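Local coordinates for nucleoporin NUP82 (Saccharomyces cerevisiae, PDB 3PBP), which forms part of the nuclear pore complex, where nucleoporins act as structural components and as docking partners for nuclear transport factors, at residues Val179-Asp184 / Cys196-Thr200. The protein carries 1 engineered substitution. Coordinates in Å, arbitrary orientation, origin at the centre of the assembly. Residue numbers count along the deposited sequence, not the author numbering.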
loop_
_atom_site.group_PDB
_atom_site.type_symbol
_atom_site.label_atom_id
_atom_site.label_comp_id
_atom_site.label_asym_id
_atom_site.label_seq_id
_atom_site.Cartn_x
_atom_site.Cartn_y
_atom_site.Cartn_z
ATOM N N VAL A 179 0.523 9.944 2.513
ATOM C CA VAL A 179 -0.627 9.052 2.661
ATOM C C VAL A 179 -0.935 8.724 4.122
ATOM O O VAL A 179 -0.098 8.168 4.832
ATOM C CB VAL A 179 -0.425 7.731 1.912
ATOM C CG1 VAL A 179 -1.723 6.946 1.894
ATOM C CG2 VAL A 179 0.053 8.005 0.516
ATOM N N ASN A 180 -2.146 9.059 4.555
ATOM C CA ASN A 180 -2.586 8.812 5.922
ATOM C C ASN A 180 -3.783 7.884 5.958
ATOM O O ASN A 180 -4.471 7.706 4.957
ATOM C CB ASN A 180 -2.962 10.129 6.603
ATOM C CG ASN A 180 -1.752 11.007 6.881
ATOM O OD1 ASN A 180 -0.987 10.743 7.818
ATOM N ND2 ASN A 180 -1.558 12.046 6.060
ATOM N N ASP A 181 -4.020 7.290 7.122
ATOM C CA ASP A 181 -5.143 6.379 7.324
ATOM C C ASP A 181 -5.153 5.149 6.412
ATOM O O ASP A 181 -6.160 4.855 5.767
ATOM C CB ASP A 181 -6.453 7.150 7.153
ATOM C CG ASP A 181 -6.510 8.409 8.022
ATOM O OD1 ASP A 181 -6.719 8.281 9.255
ATOM O OD2 ASP A 181 -6.335 9.525 7.472
ATOM N N ILE A 182 -4.043 4.422 6.365
ATOM C CA ILE A 182 -3.960 3.225 5.543
ATOM C C ILE A 182 -4.664 2.078 6.269
ATOM O O ILE A 182 -4.357 1.803 7.421
ATOM C CB ILE A 182 -2.493 2.847 5.296
ATOM C CG1 ILE A 182 -1.749 4.059 4.732
ATOM C CG2 ILE A 182 -2.411 1.679 4.343
ATOM C CD1 ILE A 182 -0.295 3.820 4.412
ATOM N N THR A 183 -5.612 1.420 5.608
ATOM C CA THR A 183 -6.336 0.304 6.223
ATOM C C THR A 183 -5.776 -1.021 5.771
ATOM O O THR A 183 -5.861 -2.010 6.503
ATOM C CB THR A 183 -7.816 0.219 5.805
ATOM O OG1 THR A 183 -8.397 1.518 5.835
ATOM C CG2 THR A 183 -8.585 -0.709 6.753
ATOM N N ASP A 184 -5.245 -1.051 4.550
ATOM C CA ASP A 184 -4.733 -2.292 3.992
ATOM C C ASP A 184 -3.602 -2.069 3.003
ATOM O O ASP A 184 -3.400 -0.981 2.475
ATOM C CB ASP A 184 -5.884 -3.063 3.333
ATOM C CG ASP A 184 -5.620 -4.559 3.239
ATOM O OD1 ASP A 184 -4.591 -5.030 3.756
ATOM O OD2 ASP A 184 -6.457 -5.273 2.643
ATOM N N CYS A 196 -1.683 0.684 -1.696
ATOM C CA CYS A 196 -2.142 1.040 -0.355
ATOM C C CYS A 196 -3.559 1.547 -0.427
ATOM O O CYS A 196 -3.866 2.388 -1.262
ATOM C CB CYS A 196 -1.282 2.154 0.237
ATOM S SG CYS A 196 0.461 1.721 0.336
ATOM N N LEU A 197 -4.415 1.035 0.443
ATOM C CA LEU A 197 -5.804 1.474 0.503
ATOM C C LEU A 197 -5.948 2.364 1.743
ATOM O O LEU A 197 -5.821 1.884 2.866
ATOM C CB LEU A 197 -6.734 0.276 0.632
ATOM C CG LEU A 197 -8.225 0.614 0.683
ATOM C CD1 LEU A 197 -8.687 1.061 -0.691
ATOM C CD2 LEU A 197 -9.018 -0.597 1.130
ATOM N N ASN A 198 -6.202 3.656 1.545
ATOM C CA ASN A 198 -6.345 4.563 2.679
ATOM C C ASN A 198 -7.801 5.014 2.871
ATOM O O ASN A 198 -8.648 4.821 1.991
ATOM C CB ASN A 198 -5.401 5.763 2.513
ATOM C CG ASN A 198 -6.064 6.938 1.860
ATOM O OD1 ASN A 198 -6.860 6.783 0.936
ATOM N ND2 ASN A 198 -5.733 8.130 2.324
ATOM N N THR A 199 -8.079 5.619 4.022
ATOM C CA THR A 199 -9.430 6.040 4.358
ATOM C C THR A 199 -9.711 7.532 4.483
ATOM O O THR A 199 -10.879 7.941 4.502
ATOM C CB THR A 199 -9.849 5.364 5.648
ATOM O OG1 THR A 199 -9.899 3.952 5.427
ATOM C CG2 THR A 199 -11.215 5.851 6.101
ATOM N N THR A 200 -8.658 8.340 4.563
ATOM C CA THR A 200 -8.811 9.788 4.695
ATOM C C THR A 200 -10.080 10.369 4.049
ATOM O O THR A 200 -10.749 11.211 4.645
ATOM C CB THR A 200 -7.604 10.536 4.101
ATOM O OG1 THR A 200 -6.390 9.976 4.618
ATOM C CG2 THR A 200 -7.673 12.014 4.456
#
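A classic beta bulge interrupts this antiparallel pairing: T183 and D184 both face L197. The two strands, 182-187 and 194-198, form a beta hairpin in one blade of the N-terminal beta-propeller domain of NUP82. At the bulge, L197 O accepts two backbone hydrogen bonds, from T183 N at 2.8 Å and a weak one from D184 N at 3.4 Å. T183 has phi/psi of -100/-30°, the helical-like values of the first bulge residue. I182 pairs with N198 at a non-hydrogen-bonded site, CA to CA 4.0 Å; the extra residue T183 then sets D184 opposite L197 rather than C196. L197 N donates to D184 O at 3.0 Å. Here I182 and N198 share one face of the sheet, and D184 and L197 share the other. I182 and C196 both pack on I151 of the preceding blade. L197 touches A299 and I302 of strand 299-306, and D184 makes a salt bridge to K129.

Hydrogen bonds continue past the last bridge: T199 N donates to D181 O at 2.7 Å, and the side-chain ND2 of N198 donates to N180 O at 3.0 Å. D181 OD2 accepts a bond from T200 OG1 at 2.9 Å. T199 also packs on R118 of the NUP116 chain, consistent with the mapped NUP116-binding region. T199 OG1 donates to T183 OG1 at 2.9 Å.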